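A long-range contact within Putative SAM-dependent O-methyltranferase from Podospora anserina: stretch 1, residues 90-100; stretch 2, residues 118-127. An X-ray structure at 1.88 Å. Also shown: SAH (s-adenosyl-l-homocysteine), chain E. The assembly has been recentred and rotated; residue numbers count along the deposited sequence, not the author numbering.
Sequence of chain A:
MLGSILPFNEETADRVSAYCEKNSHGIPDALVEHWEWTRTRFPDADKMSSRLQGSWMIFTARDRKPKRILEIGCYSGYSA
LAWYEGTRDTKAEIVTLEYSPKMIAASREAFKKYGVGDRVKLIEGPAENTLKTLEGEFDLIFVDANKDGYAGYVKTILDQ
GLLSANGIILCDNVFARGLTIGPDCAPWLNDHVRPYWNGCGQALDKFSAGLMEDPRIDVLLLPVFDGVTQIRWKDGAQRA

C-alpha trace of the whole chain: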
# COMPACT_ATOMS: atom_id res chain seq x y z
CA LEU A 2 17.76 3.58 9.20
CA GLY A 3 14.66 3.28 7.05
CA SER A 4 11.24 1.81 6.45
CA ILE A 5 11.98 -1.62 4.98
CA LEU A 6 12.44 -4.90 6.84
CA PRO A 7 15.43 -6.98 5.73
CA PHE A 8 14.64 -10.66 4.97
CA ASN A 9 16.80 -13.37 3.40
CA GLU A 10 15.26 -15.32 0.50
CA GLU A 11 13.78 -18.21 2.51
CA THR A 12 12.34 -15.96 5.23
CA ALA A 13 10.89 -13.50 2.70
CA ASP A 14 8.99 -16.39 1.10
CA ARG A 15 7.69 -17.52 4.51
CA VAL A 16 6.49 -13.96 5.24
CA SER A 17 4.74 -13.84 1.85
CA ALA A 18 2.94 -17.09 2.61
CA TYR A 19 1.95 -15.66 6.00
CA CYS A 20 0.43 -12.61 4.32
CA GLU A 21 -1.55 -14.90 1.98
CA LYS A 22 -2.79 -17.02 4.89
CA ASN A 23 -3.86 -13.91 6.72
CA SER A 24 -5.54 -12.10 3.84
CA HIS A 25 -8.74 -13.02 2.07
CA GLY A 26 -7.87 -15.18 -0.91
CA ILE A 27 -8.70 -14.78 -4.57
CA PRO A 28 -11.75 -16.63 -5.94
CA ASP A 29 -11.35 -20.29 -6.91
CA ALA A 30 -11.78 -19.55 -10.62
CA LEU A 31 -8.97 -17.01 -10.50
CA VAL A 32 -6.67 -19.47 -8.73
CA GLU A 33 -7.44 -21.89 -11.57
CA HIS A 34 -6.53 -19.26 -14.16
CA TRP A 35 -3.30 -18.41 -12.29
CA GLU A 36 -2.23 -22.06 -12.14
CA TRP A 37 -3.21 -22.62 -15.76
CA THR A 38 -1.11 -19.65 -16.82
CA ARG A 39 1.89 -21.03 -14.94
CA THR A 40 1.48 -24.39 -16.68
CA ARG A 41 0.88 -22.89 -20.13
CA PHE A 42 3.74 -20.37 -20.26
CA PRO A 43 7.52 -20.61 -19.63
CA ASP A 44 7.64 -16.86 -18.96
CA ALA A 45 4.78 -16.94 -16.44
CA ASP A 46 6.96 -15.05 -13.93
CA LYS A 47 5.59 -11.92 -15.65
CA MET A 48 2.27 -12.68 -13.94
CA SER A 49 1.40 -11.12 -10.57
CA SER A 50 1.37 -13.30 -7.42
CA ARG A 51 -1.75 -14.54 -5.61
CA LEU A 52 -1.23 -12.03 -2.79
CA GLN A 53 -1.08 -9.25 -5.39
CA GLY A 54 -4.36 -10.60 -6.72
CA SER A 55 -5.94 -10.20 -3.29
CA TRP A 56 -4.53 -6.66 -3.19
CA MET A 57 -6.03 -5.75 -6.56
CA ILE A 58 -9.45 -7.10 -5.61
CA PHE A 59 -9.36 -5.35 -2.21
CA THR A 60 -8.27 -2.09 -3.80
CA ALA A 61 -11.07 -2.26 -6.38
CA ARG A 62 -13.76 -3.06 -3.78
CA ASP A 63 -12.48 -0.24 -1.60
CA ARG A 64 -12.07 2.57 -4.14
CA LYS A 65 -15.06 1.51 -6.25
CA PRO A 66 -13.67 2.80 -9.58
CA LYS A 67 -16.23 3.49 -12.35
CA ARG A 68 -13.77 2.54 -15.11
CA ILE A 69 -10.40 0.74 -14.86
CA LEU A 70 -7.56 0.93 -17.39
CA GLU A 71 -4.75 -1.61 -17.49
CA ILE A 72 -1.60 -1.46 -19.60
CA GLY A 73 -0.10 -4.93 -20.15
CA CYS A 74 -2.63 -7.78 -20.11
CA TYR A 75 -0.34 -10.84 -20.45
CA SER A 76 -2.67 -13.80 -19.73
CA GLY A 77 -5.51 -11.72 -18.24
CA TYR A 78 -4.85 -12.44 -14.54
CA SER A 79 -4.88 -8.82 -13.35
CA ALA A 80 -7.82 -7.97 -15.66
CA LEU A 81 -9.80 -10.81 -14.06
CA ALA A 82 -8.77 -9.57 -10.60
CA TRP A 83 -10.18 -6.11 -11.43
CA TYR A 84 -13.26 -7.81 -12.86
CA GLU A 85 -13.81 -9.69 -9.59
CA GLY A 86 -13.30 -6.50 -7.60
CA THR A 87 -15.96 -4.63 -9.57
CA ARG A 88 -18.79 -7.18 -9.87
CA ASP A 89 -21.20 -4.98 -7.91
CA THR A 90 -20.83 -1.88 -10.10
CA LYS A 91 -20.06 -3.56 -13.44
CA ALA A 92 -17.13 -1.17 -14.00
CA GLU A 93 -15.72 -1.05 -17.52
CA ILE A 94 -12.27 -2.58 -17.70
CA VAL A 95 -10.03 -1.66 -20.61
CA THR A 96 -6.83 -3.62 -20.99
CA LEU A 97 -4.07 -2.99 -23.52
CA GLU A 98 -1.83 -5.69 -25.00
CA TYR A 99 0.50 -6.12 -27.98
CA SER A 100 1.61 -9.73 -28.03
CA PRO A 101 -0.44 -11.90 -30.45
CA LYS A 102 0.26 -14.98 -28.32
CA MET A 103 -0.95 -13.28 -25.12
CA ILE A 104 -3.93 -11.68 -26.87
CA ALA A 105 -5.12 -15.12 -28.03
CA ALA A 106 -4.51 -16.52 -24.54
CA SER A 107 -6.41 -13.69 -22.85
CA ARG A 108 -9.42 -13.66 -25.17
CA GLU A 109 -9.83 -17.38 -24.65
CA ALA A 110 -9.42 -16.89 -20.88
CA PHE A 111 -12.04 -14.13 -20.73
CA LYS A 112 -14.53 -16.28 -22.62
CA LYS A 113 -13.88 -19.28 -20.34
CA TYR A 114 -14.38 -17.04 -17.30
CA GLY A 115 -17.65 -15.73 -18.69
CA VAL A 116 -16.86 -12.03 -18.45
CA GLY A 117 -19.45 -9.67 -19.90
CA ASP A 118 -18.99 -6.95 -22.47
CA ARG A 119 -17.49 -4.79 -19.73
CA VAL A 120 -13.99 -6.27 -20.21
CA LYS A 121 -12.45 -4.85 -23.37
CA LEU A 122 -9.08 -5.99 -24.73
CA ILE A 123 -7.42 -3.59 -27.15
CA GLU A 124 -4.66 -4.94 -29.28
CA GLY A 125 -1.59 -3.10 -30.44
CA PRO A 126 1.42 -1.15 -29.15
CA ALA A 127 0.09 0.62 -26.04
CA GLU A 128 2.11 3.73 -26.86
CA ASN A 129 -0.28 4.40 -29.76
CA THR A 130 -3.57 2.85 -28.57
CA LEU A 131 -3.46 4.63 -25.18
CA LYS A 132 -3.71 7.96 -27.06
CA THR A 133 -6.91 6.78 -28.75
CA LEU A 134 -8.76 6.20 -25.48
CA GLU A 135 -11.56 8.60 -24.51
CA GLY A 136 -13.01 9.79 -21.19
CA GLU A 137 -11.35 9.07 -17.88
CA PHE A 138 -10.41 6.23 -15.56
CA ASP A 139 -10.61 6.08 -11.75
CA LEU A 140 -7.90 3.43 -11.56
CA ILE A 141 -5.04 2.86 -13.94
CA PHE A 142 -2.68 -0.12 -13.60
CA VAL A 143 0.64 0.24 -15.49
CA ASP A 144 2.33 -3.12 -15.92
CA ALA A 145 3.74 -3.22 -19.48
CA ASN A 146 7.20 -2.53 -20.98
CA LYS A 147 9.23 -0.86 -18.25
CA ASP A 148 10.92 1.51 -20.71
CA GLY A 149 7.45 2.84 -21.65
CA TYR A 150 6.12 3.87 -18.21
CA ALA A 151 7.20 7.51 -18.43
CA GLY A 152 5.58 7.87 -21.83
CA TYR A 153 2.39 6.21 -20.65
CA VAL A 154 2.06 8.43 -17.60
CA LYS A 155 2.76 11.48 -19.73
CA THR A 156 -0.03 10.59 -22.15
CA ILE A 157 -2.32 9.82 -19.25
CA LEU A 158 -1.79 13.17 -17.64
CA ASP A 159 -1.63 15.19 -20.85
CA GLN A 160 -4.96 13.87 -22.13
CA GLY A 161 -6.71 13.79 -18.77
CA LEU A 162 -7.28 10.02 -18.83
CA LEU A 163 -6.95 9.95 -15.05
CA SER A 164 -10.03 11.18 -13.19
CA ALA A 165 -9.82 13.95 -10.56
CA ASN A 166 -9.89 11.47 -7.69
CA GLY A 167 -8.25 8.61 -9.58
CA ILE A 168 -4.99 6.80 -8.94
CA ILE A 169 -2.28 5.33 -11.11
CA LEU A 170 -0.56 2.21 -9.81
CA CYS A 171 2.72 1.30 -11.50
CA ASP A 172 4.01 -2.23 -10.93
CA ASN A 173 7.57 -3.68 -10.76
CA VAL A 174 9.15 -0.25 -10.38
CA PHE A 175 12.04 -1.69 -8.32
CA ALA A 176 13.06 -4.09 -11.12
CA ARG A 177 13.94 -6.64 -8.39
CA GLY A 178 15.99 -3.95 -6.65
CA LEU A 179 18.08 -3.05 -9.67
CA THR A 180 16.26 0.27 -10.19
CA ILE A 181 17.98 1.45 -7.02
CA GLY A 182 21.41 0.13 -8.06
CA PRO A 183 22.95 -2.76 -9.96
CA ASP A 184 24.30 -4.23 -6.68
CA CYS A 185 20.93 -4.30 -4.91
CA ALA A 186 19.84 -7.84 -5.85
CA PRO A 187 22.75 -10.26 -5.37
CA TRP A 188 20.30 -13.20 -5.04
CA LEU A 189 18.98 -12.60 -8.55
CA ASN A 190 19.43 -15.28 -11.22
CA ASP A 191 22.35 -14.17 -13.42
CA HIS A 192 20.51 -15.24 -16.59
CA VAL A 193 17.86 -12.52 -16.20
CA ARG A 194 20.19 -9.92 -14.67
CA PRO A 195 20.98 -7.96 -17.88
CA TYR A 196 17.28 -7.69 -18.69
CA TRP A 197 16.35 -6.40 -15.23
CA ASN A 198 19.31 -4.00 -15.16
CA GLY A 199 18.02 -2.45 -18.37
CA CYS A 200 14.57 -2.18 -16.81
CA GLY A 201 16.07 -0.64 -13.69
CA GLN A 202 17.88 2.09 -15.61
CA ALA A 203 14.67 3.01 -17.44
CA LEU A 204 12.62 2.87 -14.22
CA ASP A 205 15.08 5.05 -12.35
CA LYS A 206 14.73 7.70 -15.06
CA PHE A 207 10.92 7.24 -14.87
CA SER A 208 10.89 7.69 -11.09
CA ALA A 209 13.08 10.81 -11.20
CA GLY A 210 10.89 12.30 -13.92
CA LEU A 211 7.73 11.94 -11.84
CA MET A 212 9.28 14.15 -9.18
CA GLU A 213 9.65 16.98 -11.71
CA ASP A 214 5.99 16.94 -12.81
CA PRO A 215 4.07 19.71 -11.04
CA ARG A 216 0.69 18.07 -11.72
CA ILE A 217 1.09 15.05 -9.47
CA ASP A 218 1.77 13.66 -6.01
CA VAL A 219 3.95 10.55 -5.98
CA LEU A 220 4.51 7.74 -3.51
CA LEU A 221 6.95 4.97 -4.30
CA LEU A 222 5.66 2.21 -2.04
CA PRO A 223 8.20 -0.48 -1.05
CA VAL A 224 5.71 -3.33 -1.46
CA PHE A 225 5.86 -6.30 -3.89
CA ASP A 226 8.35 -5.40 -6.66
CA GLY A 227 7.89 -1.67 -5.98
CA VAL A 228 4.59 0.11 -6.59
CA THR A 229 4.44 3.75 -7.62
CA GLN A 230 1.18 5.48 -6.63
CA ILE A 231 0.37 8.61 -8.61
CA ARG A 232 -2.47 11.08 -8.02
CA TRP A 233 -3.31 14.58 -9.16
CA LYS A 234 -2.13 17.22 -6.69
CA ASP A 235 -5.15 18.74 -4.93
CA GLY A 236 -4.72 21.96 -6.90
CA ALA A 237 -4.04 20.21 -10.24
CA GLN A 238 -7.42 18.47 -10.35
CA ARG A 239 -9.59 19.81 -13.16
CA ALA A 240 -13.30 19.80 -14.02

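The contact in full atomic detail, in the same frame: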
# COMPACT_ATOMS: atom_id res chain seq x y z
N THR A 90 -20.59 -3.10 -9.33
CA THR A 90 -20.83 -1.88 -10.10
C THR A 90 -20.77 -2.09 -11.61
O THR A 90 -21.13 -1.20 -12.38
CB THR A 90 -19.80 -0.82 -9.75
OG1 THR A 90 -18.54 -1.22 -10.29
CG2 THR A 90 -19.69 -0.68 -8.25
N LYS A 91 -20.28 -3.26 -12.03
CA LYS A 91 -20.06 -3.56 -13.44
C LYS A 91 -19.20 -2.47 -14.10
O LYS A 91 -19.53 -1.97 -15.18
CB LYS A 91 -21.40 -3.71 -14.17
CG LYS A 91 -22.38 -4.67 -13.49
CD LYS A 91 -21.88 -6.11 -13.45
CE LYS A 91 -22.85 -7.02 -12.70
NZ LYS A 91 -23.79 -7.74 -13.60
N ALA A 92 -18.12 -2.08 -13.43
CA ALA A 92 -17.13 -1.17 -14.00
C ALA A 92 -16.62 -1.68 -15.35
O ALA A 92 -16.43 -2.89 -15.54
CB ALA A 92 -15.95 -0.99 -13.04
N GLU A 93 -16.40 -0.75 -16.27
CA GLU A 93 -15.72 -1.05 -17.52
C GLU A 93 -14.24 -1.25 -17.24
O GLU A 93 -13.62 -0.49 -16.50
CB GLU A 93 -15.92 0.05 -18.57
CG GLU A 93 -15.30 -0.29 -19.93
CD GLU A 93 -15.39 0.85 -20.96
OE1 GLU A 93 -15.70 1.99 -20.58
OE2 GLU A 93 -15.15 0.58 -22.16
N ILE A 94 -13.68 -2.29 -17.84
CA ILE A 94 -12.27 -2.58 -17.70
C ILE A 94 -11.66 -2.62 -19.09
O ILE A 94 -12.08 -3.40 -19.93
CB ILE A 94 -12.05 -3.90 -16.97
CG1 ILE A 94 -12.65 -3.79 -15.57
CG2 ILE A 94 -10.57 -4.24 -16.89
CD1 ILE A 94 -12.99 -5.08 -14.97
N VAL A 95 -10.71 -1.72 -19.33
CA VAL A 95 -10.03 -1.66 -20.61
C VAL A 95 -8.61 -2.17 -20.39
O VAL A 95 -7.93 -1.72 -19.47
CB VAL A 95 -10.00 -0.22 -21.18
CG1 VAL A 95 -9.13 -0.16 -22.45
CG2 VAL A 95 -11.41 0.28 -21.44
N THR A 96 -8.18 -3.13 -21.18
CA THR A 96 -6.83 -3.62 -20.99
C THR A 96 -6.10 -3.63 -22.32
O THR A 96 -6.66 -4.01 -23.36
CB THR A 96 -6.84 -5.01 -20.30
OG1 THR A 96 -5.50 -5.49 -20.17
CG2 THR A 96 -7.69 -6.02 -21.07
N LEU A 97 -4.85 -3.16 -22.30
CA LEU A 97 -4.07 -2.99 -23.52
C LEU A 97 -2.99 -4.05 -23.65
O LEU A 97 -2.27 -4.31 -22.69
CB LEU A 97 -3.43 -1.60 -23.56
CG LEU A 97 -4.34 -0.39 -23.38
CD1 LEU A 97 -3.53 0.88 -23.53
CD2 LEU A 97 -5.49 -0.43 -24.38
N GLU A 98 -2.84 -4.64 -24.84
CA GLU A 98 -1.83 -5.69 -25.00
C GLU A 98 -1.31 -5.74 -26.43
O GLU A 98 -2.08 -5.57 -27.37
CB GLU A 98 -2.42 -7.05 -24.60
CG GLU A 98 -1.51 -8.25 -24.89
CD GLU A 98 -0.20 -8.21 -24.12
OE1 GLU A 98 -0.22 -8.00 -22.89
OE2 GLU A 98 0.87 -8.40 -24.75
N TYR A 99 -0.04 -6.04 -26.63
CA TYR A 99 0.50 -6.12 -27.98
C TYR A 99 0.94 -7.48 -28.48
O TYR A 99 1.09 -7.67 -29.64
CB TYR A 99 1.62 -5.10 -28.20
CG TYR A 99 2.99 -5.53 -27.82
CD1 TYR A 99 4.09 -5.12 -28.55
CD2 TYR A 99 3.21 -6.29 -26.70
CE1 TYR A 99 5.36 -5.47 -28.17
CE2 TYR A 99 4.47 -6.66 -26.32
CZ TYR A 99 5.54 -6.25 -27.05
OH TYR A 99 6.82 -6.61 -26.68
N SER A 100 1.13 -8.41 -27.60
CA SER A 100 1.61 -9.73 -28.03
C SER A 100 0.49 -10.62 -28.56
O SER A 100 -0.42 -10.97 -27.80
CB SER A 100 2.33 -10.44 -26.89
OG SER A 100 2.46 -11.82 -27.16
N ASP A 118 -19.53 -7.87 -21.50
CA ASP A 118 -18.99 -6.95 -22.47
C ASP A 118 -18.11 -5.94 -21.77
O ASP A 118 -17.36 -5.26 -22.40
CB ASP A 118 -20.13 -6.18 -23.13
CG ASP A 118 -20.74 -6.92 -24.30
OD1 ASP A 118 -21.07 -6.27 -25.30
OD2 ASP A 118 -20.88 -8.15 -24.24
N ARG A 119 -18.23 -5.83 -20.46
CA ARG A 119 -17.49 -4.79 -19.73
C ARG A 119 -15.96 -4.94 -19.69
O ARG A 119 -15.27 -3.99 -19.31
CB ARG A 119 -18.02 -4.66 -18.30
CG ARG A 119 -17.76 -5.82 -17.34
CD ARG A 119 -18.53 -5.54 -16.03
NE ARG A 119 -18.31 -6.53 -14.97
CZ ARG A 119 -17.39 -6.41 -14.01
NH1 ARG A 119 -16.61 -5.35 -13.96
NH2 ARG A 119 -17.26 -7.36 -13.09
N VAL A 120 -15.44 -6.10 -20.06
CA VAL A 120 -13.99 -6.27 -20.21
C VAL A 120 -13.62 -6.15 -21.68
O VAL A 120 -14.11 -6.88 -22.50
CB VAL A 120 -13.50 -7.63 -19.68
CG1 VAL A 120 -12.02 -7.80 -19.95
CG2 VAL A 120 -13.81 -7.75 -18.20
N LYS A 121 -12.75 -5.20 -22.00
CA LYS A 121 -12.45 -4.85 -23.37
C LYS A 121 -10.94 -4.91 -23.60
O LYS A 121 -10.20 -4.12 -23.02
CB LYS A 121 -12.99 -3.45 -23.68
CG LYS A 121 -12.86 -3.01 -25.13
CD LYS A 121 -13.40 -1.60 -25.30
CE LYS A 121 -13.37 -1.16 -26.75
NZ LYS A 121 -13.93 0.21 -26.91
N LEU A 122 -10.50 -5.87 -24.41
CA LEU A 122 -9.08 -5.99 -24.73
C LEU A 122 -8.78 -5.26 -26.04
O LEU A 122 -9.40 -5.52 -27.06
CB LEU A 122 -8.66 -7.45 -24.84
CG LEU A 122 -7.21 -7.73 -25.25
CD1 LEU A 122 -6.23 -7.09 -24.29
CD2 LEU A 122 -6.97 -9.23 -25.31
N ILE A 123 -7.82 -4.35 -25.98
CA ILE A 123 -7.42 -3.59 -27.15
C ILE A 123 -6.01 -3.98 -27.55
O ILE A 123 -5.05 -3.88 -26.77
CB ILE A 123 -7.52 -2.07 -26.88
CG1 ILE A 123 -8.97 -1.71 -26.52
CG2 ILE A 123 -7.03 -1.28 -28.09
CD1 ILE A 123 -9.20 -0.25 -26.25
N GLU A 124 -5.89 -4.42 -28.79
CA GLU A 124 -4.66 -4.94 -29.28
C GLU A 124 -3.81 -3.87 -29.93
O GLU A 124 -4.31 -2.98 -30.57
CB GLU A 124 -4.96 -6.06 -30.23
CG GLU A 124 -6.04 -5.70 -31.22
CD GLU A 124 -7.48 -5.85 -30.73
OE1 GLU A 124 -7.99 -6.98 -30.77
OE2 GLU A 124 -8.13 -4.83 -30.38
N GLY A 125 -2.52 -3.98 -29.76
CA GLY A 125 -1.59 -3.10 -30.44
C GLY A 125 -0.62 -2.47 -29.46
O GLY A 125 -0.83 -2.54 -28.24
N PRO A 126 0.44 -1.85 -29.99
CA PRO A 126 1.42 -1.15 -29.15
C PRO A 126 0.71 -0.13 -28.28
O PRO A 126 0.05 0.75 -28.84
CB PRO A 126 2.34 -0.45 -30.16
CG PRO A 126 2.06 -1.11 -31.48
CD PRO A 126 0.64 -1.57 -31.42
N ALA A 127 0.82 -0.25 -26.96
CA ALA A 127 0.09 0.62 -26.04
C ALA A 127 0.45 2.09 -26.22
O ALA A 127 -0.37 2.96 -25.95
CB ALA A 127 0.34 0.20 -24.61
N SAH E . -0.61 -7.51 -15.83
CA SAH E . -0.28 -8.90 -15.96
CB SAH E . 1.16 -9.09 -16.43
CG SAH E . 1.68 -8.13 -17.50
SD SAH E . 3.28 -8.61 -18.04
C SAH E . -0.45 -9.63 -14.66
O SAH E . -0.59 -10.83 -14.65
OXT SAH E . -0.44 -9.00 -13.61
C5' SAH E . 3.51 -7.34 -19.22
C4' SAH E . 2.69 -7.48 -20.49
O4' SAH E . 2.81 -6.31 -21.27
C3' SAH E . 3.16 -8.61 -21.37
O3' SAH E . 2.11 -9.48 -21.69
C2' SAH E . 3.68 -7.93 -22.61
O2' SAH E . 3.53 -8.69 -23.77
C1' SAH E . 2.92 -6.62 -22.63
N9 SAH E . 3.62 -5.54 -23.33
C8 SAH E . 4.92 -5.29 -23.35
N7 SAH E . 5.18 -4.23 -24.09
C5 SAH E . 4.04 -3.77 -24.54
C6 SAH E . 3.60 -2.65 -25.38
N6 SAH E . 4.51 -1.83 -25.86
N1 SAH E . 2.30 -2.50 -25.62
C2 SAH E . 1.42 -3.34 -25.10
N3 SAH E . 1.73 -4.37 -24.34
C4 SAH E . 3.01 -4.63 -24.03

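Where this pair of parallel strands ends, it grips a ligand: the carboxylate of Glu98 accepts hydrogen bonds from both ribose hydroxyls of SAH, O3' to OE1 (3.0 Å) and O2' to OE2 (2.8 Å), while Ala127 N donates to adenine N1 (3.0 Å). A face of the Tyr99 ring lies against the adenine, as suits a flat aromatic side chain. Such binding of the cofactor product fits a SAM-dependent methyltransferase.

Strands 93-98 and 120-124 run parallel, their directions 22° apart. Residues Ile94, Thr96 and Glu98 each use both N and O toward the partner: Ile94 N donates to Arg119 O (2.8 Å), Lys121 N to Ile94 O (2.8 Å), and the alternation continues until Gly125 N meets Glu98 O (2.9 Å). Gly125 adopts phi/psi of 128/167, where a CB would jam against the preceding carbonyl, so glycine fits this turn.

Side chains alternate between faces. Val95, Leu97 and Ile123 share one, where branched apolar groups pack closely: Leu97 CD2 lies 3.6 Å from Ile123 CB, and Val95 CG1 3.8 Å from Ile123 CD1. On the other, Leu122 CD1 approaches Thr96 CG2 (3.7 Å). At the opposite end, long Arg119 reaches back, its NH1 donating to Ala92 O (2.9 Å), with Lys91 CA over its guanidinium face.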